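PDB 5Z48: pyrrolidone-carboxylate peptidase from Deinococcus radiodurans R1, which removes N-terminal pyroglutamyl (5-oxoprolyl) groups from peptides as a cysteine exopeptidase of the C15 family, generally sparing bonds to proline. Local coordinates for residues M3-F14 with G36-V47; L60-L70 with V149-L157. One frame throughout, in Å; residues are numbered along the deposited sequence. Where two conformers were deposited one is given.

Contact 1: M3-F14 with G36-V47. With PCA (pyroglutamic acid), chain I.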
loop_
_atom_site.group_PDB
_atom_site.type_symbol
_atom_site.label_atom_id
_atom_site.label_comp_id
_atom_site.label_asym_id
_atom_site.label_seq_id
_atom_site.Cartn_x
_atom_site.Cartn_y
_atom_site.Cartn_z
ATOM N N MET B 3 34.866 -5.964 29.879
ATOM C CA MET B 3 34.481 -6.683 28.677
ATOM C C MET B 3 33.695 -5.747 27.765
ATOM O O MET B 3 33.089 -4.783 28.237
ATOM C CB MET B 3 33.610 -7.892 29.029
ATOM C CG MET B 3 34.257 -8.901 29.970
ATOM S SD MET B 3 36.002 -9.161 29.622
ATOM C CE MET B 3 35.960 -10.072 28.081
ATOM N N PRO B 4 33.699 -5.987 26.455
ATOM C CA PRO B 4 32.969 -5.071 25.558
ATOM C C PRO B 4 31.465 -5.170 25.726
ATOM O O PRO B 4 30.908 -6.253 25.897
ATOM C CB PRO B 4 33.402 -5.504 24.149
ATOM C CG PRO B 4 33.917 -6.903 24.319
ATOM C CD PRO B 4 34.471 -7.003 25.717
ATOM N N THR B 5 30.810 -4.020 25.669
ATOM C CA THR B 5 29.372 -3.926 25.856
ATOM C C THR B 5 28.709 -3.470 24.569
ATOM O O THR B 5 29.137 -2.480 23.969
ATOM C CB THR B 5 29.029 -2.911 26.940
ATOM O OG1 THR B 5 29.597 -3.362 28.179
ATOM C CG2 THR B 5 27.504 -2.704 27.075
ATOM N N LEU B 6 27.658 -4.171 24.159
ATOM C CA LEU B 6 26.774 -3.637 23.126
ATOM C C LEU B 6 25.612 -2.956 23.842
ATOM O O LEU B 6 24.917 -3.583 24.660
ATOM C CB LEU B 6 26.281 -4.729 22.175
ATOM C CG LEU B 6 25.323 -4.196 21.078
ATOM C CD1 LEU B 6 25.622 -4.812 19.721
ATOM C CD2 LEU B 6 23.900 -4.478 21.426
ATOM N N LEU B 7 25.440 -1.650 23.598
ATOM C CA LEU B 7 24.300 -0.922 24.160
ATOM C C LEU B 7 23.086 -1.136 23.274
ATOM O O LEU B 7 23.131 -0.815 22.095
ATOM C CB LEU B 7 24.624 0.572 24.272
ATOM C CG LEU B 7 23.452 1.481 24.698
ATOM C CD1 LEU B 7 23.002 1.126 26.101
ATOM C CD2 LEU B 7 23.877 2.978 24.645
ATOM N N LEU B 8 22.004 -1.679 23.834
ATOM C CA LEU B 8 20.777 -1.968 23.095
ATOM C C LEU B 8 19.654 -1.145 23.693
ATOM O O LEU B 8 19.418 -1.229 24.886
ATOM C CB LEU B 8 20.451 -3.458 23.197
ATOM C CG LEU B 8 19.092 -3.891 22.629
ATOM C CD1 LEU B 8 18.975 -3.561 21.115
ATOM C CD2 LEU B 8 18.886 -5.385 22.853
ATOM N N THR B 9 18.987 -0.293 22.886
ATOM C CA THR B 9 17.875 0.480 23.447
ATOM C C THR B 9 16.572 0.172 22.714
ATOM O O THR B 9 16.576 -0.234 21.556
ATOM C CB THR B 9 18.144 1.993 23.407
ATOM O OG1 THR B 9 18.198 2.469 22.045
ATOM C CG2 THR B 9 19.469 2.322 24.052
ATOM N N GLY B 10 15.461 0.356 23.431
ATOM C CA GLY B 10 14.131 0.346 22.838
ATOM C C GLY B 10 13.369 1.550 23.362
ATOM O O GLY B 10 13.867 2.296 24.197
ATOM N N PHE B 11 12.159 1.730 22.835
ATOM C CA PHE B 11 11.317 2.851 23.233
ATOM C C PHE B 11 10.048 2.369 23.936
ATOM O O PHE B 11 9.544 1.273 23.667
ATOM C CB PHE B 11 10.887 3.724 22.007
ATOM C CG PHE B 11 11.891 4.739 21.587
ATOM C CD1 PHE B 11 12.032 5.921 22.281
ATOM C CD2 PHE B 11 12.706 4.515 20.464
ATOM C CE1 PHE B 11 12.939 6.891 21.888
ATOM C CE2 PHE B 11 13.627 5.499 20.041
ATOM C CZ PHE B 11 13.757 6.677 20.759
ATOM N N GLU B 12 9.496 3.230 24.811
ATOM C CA GLU B 12 8.176 3.018 25.451
ATOM C C GLU B 12 7.016 3.085 24.444
ATOM O O GLU B 12 7.173 3.577 23.321
ATOM C CB GLU B 12 7.951 4.065 26.525
ATOM C CG GLU B 12 9.019 4.078 27.592
ATOM C CD GLU B 12 8.820 5.191 28.619
ATOM O OE1 GLU B 12 7.843 5.965 28.531
ATOM O OE2 GLU B 12 9.699 5.316 29.500
ATOM N N PRO B 13 5.817 2.618 24.832
ATOM C CA PRO B 13 4.643 2.823 23.967
ATOM C C PRO B 13 4.388 4.306 23.757
ATOM O O PRO B 13 4.759 5.150 24.575
ATOM C CB PRO B 13 3.494 2.171 24.742
ATOM C CG PRO B 13 4.180 1.188 25.694
ATOM C CD PRO B 13 5.472 1.889 26.067
ATOM N N PHE B 14 3.741 4.618 22.635
ATOM C CA PHE B 14 3.453 5.993 22.273
ATOM C C PHE B 14 2.244 5.984 21.354
ATOM O O PHE B 14 1.825 4.931 20.854
ATOM C CB PHE B 14 4.663 6.659 21.573
ATOM C CG PHE B 14 4.986 6.042 20.254
ATOM C CD1 PHE B 14 5.637 4.813 20.207
ATOM C CD2 PHE B 14 4.582 6.653 19.072
ATOM C CE1 PHE B 14 5.932 4.213 18.979
ATOM C CE2 PHE B 14 4.857 6.064 17.825
ATOM C CZ PHE B 14 5.519 4.828 17.795
ATOM N N GLY B 36 33.121 -13.708 22.033
ATOM C CA GLY B 36 34.154 -12.708 22.137
ATOM C C GLY B 36 34.111 -11.898 23.405
ATOM O O GLY B 36 34.775 -10.858 23.481
ATOM N N GLY B 37 33.357 -12.341 24.406
ATOM C CA GLY B 37 33.276 -11.615 25.650
ATOM C C GLY B 37 32.291 -10.476 25.659
ATOM O O GLY B 37 32.248 -9.730 26.648
ATOM N N TRP B 38 31.480 -10.329 24.605
ATOM C CA TRP B 38 30.518 -9.245 24.521
ATOM C C TRP B 38 29.281 -9.517 25.369
ATOM O O TRP B 38 28.824 -10.662 25.485
ATOM C CB TRP B 38 30.063 -9.025 23.074
ATOM C CG TRP B 38 31.061 -8.389 22.163
ATOM C CD1 TRP B 38 32.063 -9.008 21.476
ATOM C CD2 TRP B 38 31.114 -7.006 21.797
ATOM N NE1 TRP B 38 32.752 -8.088 20.704
ATOM C CE2 TRP B 38 32.181 -6.856 20.887
ATOM C CE3 TRP B 38 30.347 -5.878 22.149
ATOM C CZ2 TRP B 38 32.522 -5.616 20.326
ATOM C CZ3 TRP B 38 30.674 -4.642 21.565
ATOM C CH2 TRP B 38 31.748 -4.530 20.675
ATOM N N GLY B 39 28.741 -8.463 25.957
ATOM C CA GLY B 39 27.486 -8.554 26.672
ATOM C C GLY B 39 26.593 -7.406 26.261
ATOM O O GLY B 39 27.059 -6.309 25.951
ATOM N N VAL B 40 25.306 -7.698 26.213
ATOM C CA VAL B 40 24.262 -6.722 25.889
ATOM C C VAL B 40 23.837 -6.008 27.162
ATOM O O VAL B 40 23.567 -6.667 28.182
ATOM C CB VAL B 40 23.057 -7.424 25.248
ATOM C CG1 VAL B 40 21.872 -6.407 25.052
ATOM C CG2 VAL B 40 23.451 -8.093 23.927
ATOM N N HIS B 41 23.795 -4.678 27.124
ATOM C CA HIS B 41 23.224 -3.860 28.193
ATOM C C HIS B 41 22.029 -3.141 27.592
ATOM O O HIS B 41 22.201 -2.348 26.668
ATOM C CB HIS B 41 24.229 -2.814 28.691
ATOM C CG HIS B 41 23.659 -1.898 29.720
ATOM N ND1 HIS B 41 23.731 -2.171 31.069
ATOM C CD2 HIS B 41 22.958 -0.745 29.601
ATOM C CE1 HIS B 41 23.139 -1.198 31.742
ATOM N NE2 HIS B 41 22.636 -0.335 30.870
ATOM N N SER B 42 20.829 -3.394 28.103
ATOM C CA SER B 42 19.638 -2.768 27.525
ATOM C C SER B 42 19.145 -1.589 28.363
ATOM O O SER B 42 19.289 -1.557 29.588
ATOM C CB SER B 42 18.496 -3.772 27.428
ATOM O OG SER B 42 18.884 -4.876 26.656
ATOM N N ALA B 43 18.450 -0.666 27.686
ATOM C CA ALA B 43 17.760 0.445 28.334
ATOM C C ALA B 43 16.543 0.849 27.520
ATOM O O ALA B 43 16.502 0.683 26.298
ATOM C CB ALA B 43 18.666 1.677 28.510
ATOM N N LEU B 44 15.537 1.328 28.217
ATOM C CA LEU B 44 14.382 1.888 27.547
ATOM C C LEU B 44 14.456 3.403 27.565
ATOM O O LEU B 44 14.864 4.011 28.558
ATOM C CB LEU B 44 13.104 1.418 28.212
ATOM C CG LEU B 44 12.900 -0.082 28.070
ATOM C CD1 LEU B 44 11.494 -0.383 28.578
ATOM C CD2 LEU B 44 13.105 -0.605 26.634
ATOM N N LEU B 45 14.097 3.996 26.439
ATOM C CA LEU B 45 14.040 5.444 26.291
ATOM C C LEU B 45 12.598 5.952 26.227
ATOM O O LEU B 45 11.710 5.287 25.664
ATOM C CB LEU B 45 14.753 5.857 24.997
ATOM C CG LEU B 45 16.235 5.403 24.932
ATOM C CD1 LEU B 45 16.859 5.755 23.568
ATOM C CD2 LEU B 45 17.090 6.057 26.006
ATOM N N PRO B 46 12.340 7.151 26.751
ATOM C CA PRO B 46 11.018 7.753 26.575
ATOM C C PRO B 46 10.853 8.285 25.155
ATOM O O PRO B 46 11.823 8.632 24.475
ATOM C CB PRO B 46 11.021 8.904 27.583
ATOM C CG PRO B 46 12.507 9.331 27.581
ATOM C CD PRO B 46 13.278 8.029 27.461
ATOM N N VAL B 47 9.590 8.367 24.708
ATOM C CA VAL B 47 9.294 8.915 23.370
ATOM C C VAL B 47 9.104 10.417 23.516
ATOM O O VAL B 47 7.987 10.943 23.429
ATOM C CB VAL B 47 8.078 8.233 22.729
ATOM C CG1 VAL B 47 7.930 8.684 21.289
ATOM C CG2 VAL B 47 8.305 6.744 22.684
HETATM N N PCA I . 8.861 4.648 16.945
HETATM C CA PCA I . 8.772 6.098 16.803
HETATM C CB PCA I . 9.138 6.721 18.161
HETATM C CG PCA I . 9.294 5.584 19.172
HETATM C CD PCA I . 9.171 4.349 18.317
HETATM O OE PCA I . 9.313 3.214 18.786
HETATM C C PCA I . 9.643 6.568 15.622
HETATM O O PCA I . 10.210 7.665 15.600
HETATM O OXT PCA I . 9.839 5.804 14.635
HETATM O O HOH W 1 7.671 7.964 26.980
#

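Contact 2: L60-L70 with V149-L157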
loop_
_atom_site.group_PDB
_atom_site.type_symbol
_atom_site.label_atom_id
_atom_site.label_comp_id
_atom_site.label_asym_id
_atom_site.label_seq_id
_atom_site.Cartn_x
_atom_site.Cartn_y
_atom_site.Cartn_z
ATOM N N LEU B 60 25.690 6.426 26.871
ATOM C CA LEU B 60 26.922 6.409 26.082
ATOM C C LEU B 60 28.137 6.744 26.940
ATOM O O LEU B 60 29.197 6.110 26.825
ATOM C CB LEU B 60 26.810 7.392 24.924
ATOM C CG LEU B 60 25.782 7.013 23.883
ATOM C CD1 LEU B 60 25.556 8.216 22.906
ATOM C CD2 LEU B 60 26.266 5.789 23.069
ATOM N N SER B 61 27.982 7.711 27.846
ATOM C CA SER B 61 29.086 8.121 28.710
ATOM C C SER B 61 29.406 7.060 29.770
ATOM O O SER B 61 30.577 6.751 30.030
ATOM C CB SER B 61 28.722 9.450 29.379
ATOM O OG SER B 61 29.845 10.012 30.011
ATOM N N GLU B 62 28.378 6.543 30.447
ATOM C CA GLU B 62 28.602 5.665 31.587
ATOM C C GLU B 62 28.945 4.241 31.148
ATOM O O GLU B 62 29.723 3.559 31.822
ATOM C CB GLU B 62 27.361 5.652 32.471
ATOM C CG GLU B 62 27.099 6.989 33.159
ATOM C CD GLU B 62 25.878 6.978 34.053
ATOM O OE1 GLU B 62 25.697 7.958 34.802
ATOM O OE2 GLU B 62 25.118 5.988 34.037
ATOM N N GLN B 63 28.356 3.760 30.047
ATOM C CA GLN B 63 28.617 2.390 29.607
ATOM C C GLN B 63 29.813 2.253 28.677
ATOM O O GLN B 63 30.317 1.130 28.509
ATOM C CB GLN B 63 27.397 1.813 28.861
ATOM C CG GLN B 63 26.143 1.727 29.662
ATOM C CD GLN B 63 26.315 0.868 30.884
ATOM O OE1 GLN B 63 26.931 -0.210 30.824
ATOM N NE2 GLN B 63 25.796 1.334 32.010
ATOM N N ASP B 64 30.233 3.344 28.033
ATOM C CA ASP B 64 31.347 3.384 27.088
ATOM C C ASP B 64 31.279 2.168 26.156
ATOM O O ASP B 64 32.198 1.344 26.129
ATOM C CB ASP B 64 32.687 3.457 27.810
ATOM C CG ASP B 64 33.819 3.888 26.896
ATOM O OD1 ASP B 64 33.559 4.360 25.766
ATOM O OD2 ASP B 64 34.973 3.817 27.357
ATOM N N PRO B 65 30.189 2.021 25.408
ATOM C CA PRO B 65 29.953 0.757 24.702
ATOM C C PRO B 65 30.857 0.627 23.488
ATOM O O PRO B 65 31.290 1.622 22.907
ATOM C CB PRO B 65 28.478 0.848 24.294
ATOM C CG PRO B 65 28.198 2.351 24.210
ATOM C CD PRO B 65 29.097 2.993 25.249
ATOM N N GLY B 66 31.139 -0.626 23.116
ATOM C CA GLY B 66 31.860 -0.909 21.891
ATOM C C GLY B 66 31.013 -0.924 20.648
ATOM O O GLY B 66 31.579 -0.952 19.553
ATOM N N ALA B 67 29.690 -0.909 20.795
ATOM C CA ALA B 67 28.750 -0.854 19.684
ATOM C C ALA B 67 27.414 -0.417 20.243
ATOM O O ALA B 67 27.133 -0.638 21.429
ATOM C CB ALA B 67 28.619 -2.227 19.016
ATOM N N VAL B 68 26.590 0.212 19.386
ATOM C CA VAL B 68 25.316 0.803 19.802
ATOM C C VAL B 68 24.240 0.386 18.809
ATOM O O VAL B 68 24.330 0.698 17.606
ATOM C CB VAL B 68 25.403 2.341 19.900
ATOM C CG1 VAL B 68 24.069 2.968 20.286
ATOM C CG2 VAL B 68 26.540 2.754 20.858
ATOM N N LEU B 69 23.220 -0.322 19.308
ATOM C CA LEU B 69 22.054 -0.742 18.524
ATOM C C LEU B 69 20.787 -0.093 19.093
ATOM O O LEU B 69 20.256 -0.523 20.123
ATOM C CB LEU B 69 21.948 -2.276 18.488
ATOM C CG LEU B 69 20.818 -2.831 17.595
ATOM C CD1 LEU B 69 20.894 -2.325 16.171
ATOM C CD2 LEU B 69 20.902 -4.366 17.562
ATOM N N LEU B 70 20.288 0.958 18.437
ATOM C CA LEU B 70 19.076 1.640 18.858
ATOM C C LEU B 70 17.897 1.033 18.092
ATOM O O LEU B 70 17.996 0.864 16.862
ATOM C CB LEU B 70 19.190 3.125 18.526
ATOM C CG LEU B 70 20.488 3.826 18.973
ATOM C CD1 LEU B 70 20.493 5.240 18.283
ATOM C CD2 LEU B 70 20.588 3.974 20.466
ATOM N N VAL B 149 17.197 10.127 17.999
ATOM C CA VAL B 149 18.222 9.483 18.832
ATOM C C VAL B 149 19.340 8.911 17.969
ATOM O O VAL B 149 20.502 8.843 18.418
ATOM C CB VAL B 149 17.641 8.427 19.798
ATOM C CG1 VAL B 149 16.723 9.054 20.867
ATOM C CG2 VAL B 149 16.931 7.256 19.079
ATOM N N LEU B 150 19.039 8.560 16.714
ATOM C CA LEU B 150 20.068 8.077 15.802
ATOM C C LEU B 150 21.059 9.187 15.513
ATOM O O LEU B 150 22.269 9.017 15.693
ATOM C CB LEU B 150 19.420 7.570 14.505
ATOM C CG LEU B 150 20.396 7.108 13.430
ATOM C CD1 LEU B 150 21.336 5.992 13.947
ATOM C CD2 LEU B 150 19.670 6.677 12.165
ATOM N N TYR B 151 20.543 10.367 15.122
ATOM C CA TYR B 151 21.407 11.525 14.915
ATOM C C TYR B 151 22.145 11.875 16.202
ATOM O O TYR B 151 23.359 12.140 16.186
ATOM C CB TYR B 151 20.569 12.712 14.408
ATOM C CG TYR B 151 21.388 13.940 14.111
ATOM C CD1 TYR B 151 21.779 14.821 15.122
ATOM C CD2 TYR B 151 21.780 14.238 12.804
ATOM C CE1 TYR B 151 22.571 15.935 14.853
ATOM C CE2 TYR B 151 22.543 15.366 12.501
ATOM C CZ TYR B 151 22.951 16.212 13.531
ATOM O OH TYR B 151 23.729 17.320 13.267
ATOM N N HIS B 152 21.418 11.929 17.321
ATOM C CA HIS B 152 22.029 12.304 18.600
ATOM C C HIS B 152 23.204 11.390 18.951
ATOM O O HIS B 152 24.279 11.870 19.364
ATOM C CB HIS B 152 20.959 12.247 19.683
ATOM C CG HIS B 152 21.461 12.581 21.039
ATOM N ND1 HIS B 152 21.377 13.854 21.569
ATOM C CD2 HIS B 152 22.051 11.813 21.985
ATOM C CE1 HIS B 152 21.892 13.851 22.789
ATOM N NE2 HIS B 152 22.330 12.631 23.053
ATOM N N ALA B 153 23.023 10.076 18.819
ATOM C CA ALA B 153 24.094 9.157 19.205
ATOM C C ALA B 153 25.295 9.289 18.272
ATOM O O ALA B 153 26.450 9.290 18.741
ATOM C CB ALA B 153 23.562 7.722 19.207
ATOM N N LEU B 154 25.063 9.380 16.957
ATOM C CA LEU B 154 26.190 9.473 16.031
ATOM C C LEU B 154 26.977 10.756 16.266
ATOM O O LEU B 154 28.212 10.750 16.242
ATOM C CB LEU B 154 25.677 9.362 14.587
ATOM C CG LEU B 154 25.185 7.972 14.207
ATOM C CD1 LEU B 154 24.345 8.037 12.907
ATOM C CD2 LEU B 154 26.375 7.006 14.001
ATOM N N HIS B 155 26.267 11.864 16.531
ATOM C CA HIS B 155 26.921 13.143 16.805
ATOM C C HIS B 155 27.751 13.072 18.085
ATOM O O HIS B 155 28.913 13.509 18.099
ATOM C CB HIS B 155 25.855 14.232 16.935
ATOM C CG HIS B 155 26.424 15.596 17.174
ATOM N ND1 HIS B 155 27.136 16.275 16.210
ATOM C CD2 HIS B 155 26.357 16.419 18.247
ATOM C CE1 HIS B 155 27.503 17.456 16.687
ATOM N NE2 HIS B 155 27.046 17.569 17.923
ATOM N N TRP B 156 27.161 12.548 19.168
ATOM C CA TRP B 156 27.873 12.441 20.444
ATOM C C TRP B 156 29.134 11.602 20.282
ATOM O O TRP B 156 30.224 11.993 20.720
ATOM C CB TRP B 156 26.934 11.834 21.510
ATOM C CG TRP B 156 27.520 11.888 22.888
ATOM C CD1 TRP B 156 27.283 12.843 23.836
ATOM C CD2 TRP B 156 28.460 10.966 23.469
ATOM N NE1 TRP B 156 28.012 12.572 24.971
ATOM C CE2 TRP B 156 28.728 11.422 24.779
ATOM C CE3 TRP B 156 29.090 9.795 23.008
ATOM C CZ2 TRP B 156 29.614 10.763 25.641
ATOM C CZ3 TRP B 156 29.963 9.137 23.859
ATOM C CH2 TRP B 156 30.227 9.629 25.165
ATOM N N LEU B 157 29.004 10.445 19.621
ATOM C CA LEU B 157 30.164 9.582 19.432
ATOM C C LEU B 157 31.265 10.295 18.648
ATOM O O LEU B 157 32.435 10.271 19.045
ATOM C CB LEU B 157 29.743 8.294 18.742
ATOM C CG LEU B 157 28.969 7.301 19.628
ATOM C CD1 LEU B 157 28.349 6.239 18.701
ATOM C CD2 LEU B 157 29.865 6.665 20.695
#

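Contact 1: M3-F14 with G36-V47
Two parallel neighbours of the central sheet, strands 5-11 and 38-45, meet here and run into the pocket that holds pyroglutamic acid. Eight backbone hydrogen bonds join them, from Gly39 N on Pro4 O to Glu12 N on Leu45 O; the straightest is Leu8 N to His41 O, at 177°. At the outset Pro4 sets its CB over the centre of the indole six-membered ring of Trp38, 3.5 Å from the centroid, a CH-pi contact, the two side chains crossing at about a right angle; Leu6 N and Thr5 O sit at the ring edge. Leu8 CB rests 3.8 Å from Val40 CG1, and on the other side of the sheet Thr5 CG2 lies alongside His41 CB. At the C-terminal ends the rings turn to the ligand. Phe11 lays one face over PCA CG, with Pro46 O at its edge, 3.3 Å from Phe11 CE1. Phe14, its CG tucked between backbone N and carbonyl carbon (chi1 65°), presents a face to the same carbon and brings CE1 to 3.3 Å from PCA CD. Val47 CG2 packs on Phe14 CB and lies 3.8 Å from PCA CG. A water bridges Glu12 OE1 and Val47 N just past the strand ends. Asn20, Leu73, Cys146 and His171 hydrogen-bond the ligand. Phe14 thus covers one lactam face and Phe11 meets CG from the other side, consistent with partly apolar recognition.

Contact 2: L60-L70 with V149-L157
Leu60, in the last turn of helix 49-63, and Trp156 of helix 145-159 run past one another from their two helices, Leu60 CB lying over one face of the indole. That CB is 3.9 Å from the centroid of the six-membered ring, a CH-pi contact offset toward the rim, and Leu60 CD1 continues over the same ring system to 3.9 Å from Trp156 CE3. With CG anti to its own nitrogen (chi1 -171°), Trp156 reaches across to the other helix, where its CZ2 comes 4.1 Å from Ser61 CB. An alanine in place of Trp156 would remove the indole face and is likely to leave Leu60 CB and Ser61 without their cover. Both helices pack on one side of the central parallel strands of this alpha/beta fold, and strand residues 67-70 run nearly antiparallel to helix residues 149-157, at 169°. From that strand Leu70 sends CD1 into the helix backbone, 3.6 Å from Val149 O and 3.8 Å from Leu150 CA, and also against Ala153 CB at 4.1 Å. The small alanine admits Leu60 CD1 as well, so two leucines from different elements converge on one methyl. Beyond them, Phe169 of strand 167-172 touches both Leu70 and Val149, while His160 stacks on Trp156.

Strand 5-11 of contact 1 and strand 67-73 of contact 2 are neighbours in one sheet, probably hydrogen-bonded through Leu7 O to Leu69 N at 2.8 Å, and Thr9 OG1 packs on Leu70 CD2. Helix 49-63 follows strand 38-45 in the chain, and contact 1 closes before contact 2 opens, with most of that helix in between. Contact 1 is partly buried, rests on backbone hydrogen bonds, and ends directly at the ligand. Contact 2 is mostly buried and apolar, joining helix to helix and to strand. It does not reach the ligand, but Leu150 packs against Glu83 and the Val149 side chain lies about 5 Å from that of Cys146; Glu83 and Cys146 are active-site residues by similarity.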